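Local coordinates for Non-structural protein 2 (Human respiratory syncytial virus A, PDB 7LDK) that antagonises the type I interferon response of the host, probably acting together with NS1 to repress activation of IRF3, and interacts with RIG-I, at residues 52-63 against 93-104. Residues are numbered along the deposited sequence; the frame is centred on the assembly and turned at random.
Sequences KLDERQATFTFL and PMPIFINHDGFL
Pro95 lies against one face of the Phe62 ring, where the first turns of helix 55-89 pack on the edge strand 94-100 of a three-stranded antiparallel sheet. The axes of helix 55-63 and strand 94-100 pass 8.7 Å apart at closest approach, with 138° between their N-to-C directions. Phe62 carries CG anti to its backbone N (chi1 -180°), which turns the ring toward the strand. Followed outward, its CB comes near Pro95 CG; its CG and CD1 meet Pro95 CB, CD2 meets Pro95 CD, CE2 reaches the Pro93 carbonyl at the ring edge, and CE1 and, last, CZ again have Pro95 CB as neighbour. The Pro95 CB atom stands 3.6 Å from the ring centroid of Phe62, 11° off the normal, a CH-pi contact. Phe40 adds an edge-to-face partner, and Ile109 of the next strand touches the same ring.

One turn back, Phe97 CZ meets Ala58 CB (3.4 Å), an apolar contact, and its CE2 brings the ring edge to Thr59 OG1. Thr59 OG1 donates to Glu55 O (2.8 Å), which also takes the Thr59 backbone N-H from the opposite face of its plane. Leu104 CD1 sits against the start of the helix, at Asp54 C and Glu55 N, where Asp54 and Gln57 form a capping box. Beside it a water accepts from Leu104 N (2.7 Å) and donates to Leu53 O (2.8 Å). Farther out, the extended Lys52 chain passes Phe103, CG nearest CE1 and CE over one face of the ring.

No direct hydrogen bond joins the segments: apolar and CH-pi contacts hold helix and hairpin, and the water adds a polar link.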
loop_
_atom_site.group_PDB
_atom_site.type_symbol
_atom_site.label_atom_id
_atom_site.label_comp_id
_atom_site.label_asym_id
_atom_site.label_seq_id
_atom_site.Cartn_x
_atom_site.Cartn_y
_atom_site.Cartn_z
ATOM N N LYS A 52 9.095 -14.740 -8.520
ATOM C CA LYS A 52 10.199 -13.964 -9.153
ATOM C C LYS A 52 9.640 -12.797 -9.964
ATOM O O LYS A 52 9.931 -12.678 -11.128
ATOM C CB LYS A 52 11.094 -14.858 -10.011
ATOM C CG LYS A 52 12.469 -14.243 -10.213
ATOM C CD LYS A 52 13.484 -15.069 -10.938
ATOM C CE LYS A 52 14.791 -14.304 -11.038
ATOM N NZ LYS A 52 15.969 -15.208 -11.099
ATOM N N LEU A 53 8.886 -11.932 -9.324
ATOM C CA LEU A 53 8.138 -10.857 -9.988
ATOM C C LEU A 53 9.087 -9.728 -10.370
ATOM O O LEU A 53 10.024 -9.479 -9.639
ATOM C CB LEU A 53 7.079 -10.359 -9.011
ATOM C CG LEU A 53 6.033 -11.383 -8.587
ATOM C CD1 LEU A 53 4.922 -10.715 -7.824
ATOM C CD2 LEU A 53 5.461 -12.102 -9.777
ATOM N N ASP A 54 8.812 -9.041 -11.473
ATOM C CA ASP A 54 9.437 -7.730 -11.780
ATOM C C ASP A 54 8.649 -6.633 -11.048
ATOM O O ASP A 54 7.633 -6.941 -10.393
ATOM C CB ASP A 54 9.569 -7.499 -13.289
ATOM C CG ASP A 54 8.271 -7.280 -14.038
ATOM O OD1 ASP A 54 7.304 -6.835 -13.389
ATOM O OD2 ASP A 54 8.251 -7.535 -15.285
ATOM N N GLU A 55 9.134 -5.391 -11.139
ATOM C CA GLU A 55 8.567 -4.194 -10.480
ATOM C C GLU A 55 7.075 -4.080 -10.828
ATOM O O GLU A 55 6.261 -3.789 -9.951
ATOM C CB GLU A 55 9.354 -2.993 -10.995
ATOM C CG GLU A 55 9.639 -1.898 -9.983
ATOM C CD GLU A 55 9.728 -0.528 -10.665
ATOM O OE1 GLU A 55 8.682 -0.083 -11.287
ATOM O OE2 GLU A 55 10.845 0.104 -10.622
ATOM N N ARG A 56 6.725 -4.253 -12.092
ATOM C CA ARG A 56 5.353 -3.970 -12.567
ATOM C C ARG A 56 4.416 -4.985 -11.913
ATOM O O ARG A 56 3.360 -4.609 -11.444
ATOM C CB ARG A 56 5.377 -3.969 -14.092
ATOM C CG ARG A 56 4.011 -3.877 -14.746
ATOM C CD ARG A 56 4.132 -3.667 -16.238
ATOM N NE ARG A 56 5.452 -4.039 -16.730
ATOM C CZ ARG A 56 5.877 -3.821 -17.973
ATOM N NH1 ARG A 56 5.103 -3.237 -18.883
ATOM N NH2 ARG A 56 7.100 -4.200 -18.296
ATOM N N GLN A 57 4.843 -6.235 -11.844
ATOM C CA GLN A 57 4.050 -7.350 -11.270
ATOM C C GLN A 57 3.949 -7.189 -9.754
ATOM O O GLN A 57 2.858 -7.441 -9.197
ATOM C CB GLN A 57 4.703 -8.681 -11.608
ATOM C CG GLN A 57 4.712 -8.960 -13.088
ATOM C CD GLN A 57 5.498 -10.202 -13.397
ATOM O OE1 GLN A 57 6.690 -10.293 -13.112
ATOM N NE2 GLN A 57 4.843 -11.140 -14.055
ATOM N N ALA A 58 5.064 -6.851 -9.100
ATOM C CA ALA A 58 5.104 -6.692 -7.637
ATOM C C ALA A 58 4.166 -5.547 -7.267
ATOM O O ALA A 58 3.380 -5.698 -6.336
ATOM C CB ALA A 58 6.516 -6.451 -7.166
ATOM N N THR A 59 4.235 -4.437 -7.983
ATOM C CA THR A 59 3.385 -3.253 -7.723
ATOM C C THR A 59 1.917 -3.674 -7.839
ATOM O O THR A 59 1.106 -3.318 -6.952
ATOM C CB THR A 59 3.757 -2.112 -8.663
ATOM O OG1 THR A 59 5.107 -1.773 -8.389
ATOM C CG2 THR A 59 2.930 -0.883 -8.430
ATOM N N PHE A 60 1.576 -4.401 -8.899
ATOM C CA PHE A 60 0.191 -4.856 -9.133
ATOM C C PHE A 60 -0.256 -5.682 -7.919
ATOM O O PHE A 60 -1.305 -5.375 -7.313
ATOM C CB PHE A 60 0.133 -5.626 -10.448
ATOM C CG PHE A 60 -1.244 -6.105 -10.798
ATOM C CD1 PHE A 60 -2.108 -5.296 -11.514
ATOM C CD2 PHE A 60 -1.672 -7.371 -10.434
ATOM C CE1 PHE A 60 -3.367 -5.746 -11.872
ATOM C CE2 PHE A 60 -2.942 -7.813 -10.778
ATOM C CZ PHE A 60 -3.789 -6.997 -11.495
ATOM N N THR A 61 0.532 -6.696 -7.564
ATOM C CA THR A 61 0.265 -7.595 -6.416
ATOM C C THR A 61 0.100 -6.761 -5.148
ATOM O O THR A 61 -0.807 -7.034 -4.367
ATOM C CB THR A 61 1.384 -8.618 -6.252
ATOM O OG1 THR A 61 1.331 -9.382 -7.447
ATOM C CG2 THR A 61 1.201 -9.503 -5.044
ATOM N N PHE A 62 0.962 -5.768 -4.960
ATOM C CA PHE A 62 0.907 -4.842 -3.809
ATOM C C PHE A 62 -0.467 -4.168 -3.783
ATOM O O PHE A 62 -1.101 -4.177 -2.746
ATOM C CB PHE A 62 2.056 -3.837 -3.878
ATOM C CG PHE A 62 2.049 -2.876 -2.721
ATOM C CD1 PHE A 62 2.733 -3.171 -1.564
ATOM C CD2 PHE A 62 1.319 -1.697 -2.768
ATOM C CE1 PHE A 62 2.727 -2.290 -0.497
ATOM C CE2 PHE A 62 1.294 -0.831 -1.686
ATOM C CZ PHE A 62 2.007 -1.124 -0.560
ATOM N N LEU A 63 -0.913 -3.588 -4.891
ATOM C CA LEU A 63 -2.166 -2.801 -4.898
ATOM C C LEU A 63 -3.377 -3.723 -4.833
ATOM O O LEU A 63 -4.331 -3.339 -4.133
ATOM C CB LEU A 63 -2.230 -1.930 -6.147
ATOM C CG LEU A 63 -1.155 -0.852 -6.181
ATOM C CD1 LEU A 63 -1.278 -0.055 -7.471
ATOM C CD2 LEU A 63 -1.236 0.065 -4.957
ATOM N N PRO A 93 -1.292 4.438 -1.353
ATOM C CA PRO A 93 0.126 4.190 -1.134
ATOM C C PRO A 93 0.784 3.518 -2.338
ATOM O O PRO A 93 0.114 2.810 -3.064
ATOM C CB PRO A 93 0.129 3.233 0.066
ATOM C CG PRO A 93 -1.153 2.484 -0.094
ATOM C CD PRO A 93 -2.122 3.567 -0.511
ATOM N N MET A 94 2.071 3.795 -2.510
ATOM C CA MET A 94 2.974 3.164 -3.504
ATOM C C MET A 94 4.069 2.419 -2.749
ATOM O O MET A 94 4.616 2.913 -1.764
ATOM C CB MET A 94 3.656 4.211 -4.387
ATOM C CG MET A 94 2.756 4.977 -5.306
ATOM S SD MET A 94 3.550 6.590 -5.613
ATOM C CE MET A 94 2.126 7.679 -5.452
ATOM N N PRO A 95 4.459 1.219 -3.215
ATOM C CA PRO A 95 5.523 0.466 -2.571
ATOM C C PRO A 95 6.912 0.931 -3.028
ATOM O O PRO A 95 7.067 1.306 -4.135
ATOM C CB PRO A 95 5.200 -0.940 -3.077
ATOM C CG PRO A 95 4.755 -0.725 -4.504
ATOM C CD PRO A 95 3.956 0.555 -4.426
ATOM N N ILE A 96 7.880 0.899 -2.134
ATOM C CA ILE A 96 9.328 1.080 -2.435
ATOM C C ILE A 96 9.959 -0.309 -2.462
ATOM O O ILE A 96 9.955 -0.929 -1.395
ATOM C CB ILE A 96 10.007 1.940 -1.362
ATOM C CG1 ILE A 96 9.268 3.253 -1.110
ATOM C CG2 ILE A 96 11.454 2.152 -1.744
ATOM C CD1 ILE A 96 9.000 4.040 -2.372
ATOM N N PHE A 97 10.452 -0.754 -3.620
ATOM C CA PHE A 97 11.107 -2.065 -3.815
ATOM C C PHE A 97 12.609 -1.879 -3.934
ATOM O O PHE A 97 13.027 -0.887 -4.538
ATOM C CB PHE A 97 10.611 -2.727 -5.095
ATOM C CG PHE A 97 9.194 -3.195 -5.009
ATOM C CD1 PHE A 97 8.835 -4.209 -4.136
ATOM C CD2 PHE A 97 8.223 -2.627 -5.802
ATOM C CE1 PHE A 97 7.525 -4.640 -4.040
ATOM C CE2 PHE A 97 6.914 -3.068 -5.712
ATOM C CZ PHE A 97 6.564 -4.057 -4.814
ATOM N N ILE A 98 13.397 -2.818 -3.436
ATOM C CA ILE A 98 14.833 -2.897 -3.823
ATOM C C ILE A 98 15.060 -4.229 -4.498
ATOM O O ILE A 98 14.279 -5.098 -4.272
ATOM C CB ILE A 98 15.778 -2.661 -2.632
ATOM C CG1 ILE A 98 15.704 -3.762 -1.582
ATOM C CG2 ILE A 98 15.491 -1.286 -2.038
ATOM C CD1 ILE A 98 16.392 -3.377 -0.294
ATOM N N ASN A 99 16.083 -4.312 -5.342
ATOM C CA ASN A 99 16.423 -5.509 -6.159
ATOM C C ASN A 99 17.635 -6.200 -5.531
ATOM O O ASN A 99 18.732 -5.623 -5.617
ATOM C CB ASN A 99 16.678 -5.125 -7.612
ATOM C CG ASN A 99 16.621 -6.310 -8.552
ATOM O OD1 ASN A 99 17.350 -7.287 -8.375
ATOM N ND2 ASN A 99 15.759 -6.245 -9.555
ATOM N N HIS A 100 17.414 -7.372 -4.928
ATOM C CA HIS A 100 18.490 -8.281 -4.495
ATOM C C HIS A 100 18.698 -9.342 -5.569
ATOM O O HIS A 100 18.269 -10.448 -5.336
ATOM C CB HIS A 100 18.174 -8.944 -3.154
ATOM C CG HIS A 100 17.724 -8.033 -2.067
ATOM N ND1 HIS A 100 18.607 -7.369 -1.283
ATOM C CD2 HIS A 100 16.492 -7.756 -1.588
ATOM C CE1 HIS A 100 17.945 -6.677 -0.391
ATOM N NE2 HIS A 100 16.644 -6.898 -0.553
ATOM N N ASP A 101 19.328 -9.012 -6.691
ATOM C CA ASP A 101 19.819 -9.999 -7.684
ATOM C C ASP A 101 18.625 -10.619 -8.419
ATOM O O ASP A 101 18.620 -11.829 -8.652
ATOM C CB ASP A 101 20.701 -11.060 -7.009
ATOM C CG ASP A 101 22.014 -11.264 -7.760
ATOM O OD1 ASP A 101 22.185 -10.560 -8.791
ATOM O OD2 ASP A 101 22.876 -12.097 -7.314
ATOM N N GLY A 102 17.623 -9.822 -8.769
ATOM C CA GLY A 102 16.464 -10.283 -9.562
ATOM C C GLY A 102 15.279 -10.646 -8.686
ATOM O O GLY A 102 14.179 -10.898 -9.253
ATOM N N PHE A 103 15.481 -10.652 -7.365
ATOM C CA PHE A 103 14.428 -10.871 -6.343
ATOM C C PHE A 103 14.119 -9.557 -5.632
ATOM O O PHE A 103 15.049 -8.972 -5.058
ATOM C CB PHE A 103 14.904 -11.923 -5.362
ATOM C CG PHE A 103 15.127 -13.247 -6.028
ATOM C CD1 PHE A 103 14.032 -14.006 -6.399
ATOM C CD2 PHE A 103 16.402 -13.744 -6.260
ATOM C CE1 PHE A 103 14.211 -15.255 -6.970
ATOM C CE2 PHE A 103 16.581 -14.969 -6.880
ATOM C CZ PHE A 103 15.484 -15.722 -7.238
ATOM N N LEU A 104 12.885 -9.074 -5.760
ATOM C CA LEU A 104 12.479 -7.774 -5.187
ATOM C C LEU A 104 12.102 -7.958 -3.726
ATOM O O LEU A 104 11.619 -9.024 -3.332
ATOM C CB LEU A 104 11.317 -7.193 -5.984
ATOM C CG LEU A 104 11.631 -6.811 -7.424
ATOM C CD1 LEU A 104 10.385 -6.379 -8.135
ATOM C CD2 LEU A 104 12.654 -5.724 -7.486
HETATM O O HOH W 1 11.074 -10.370 -7.242
#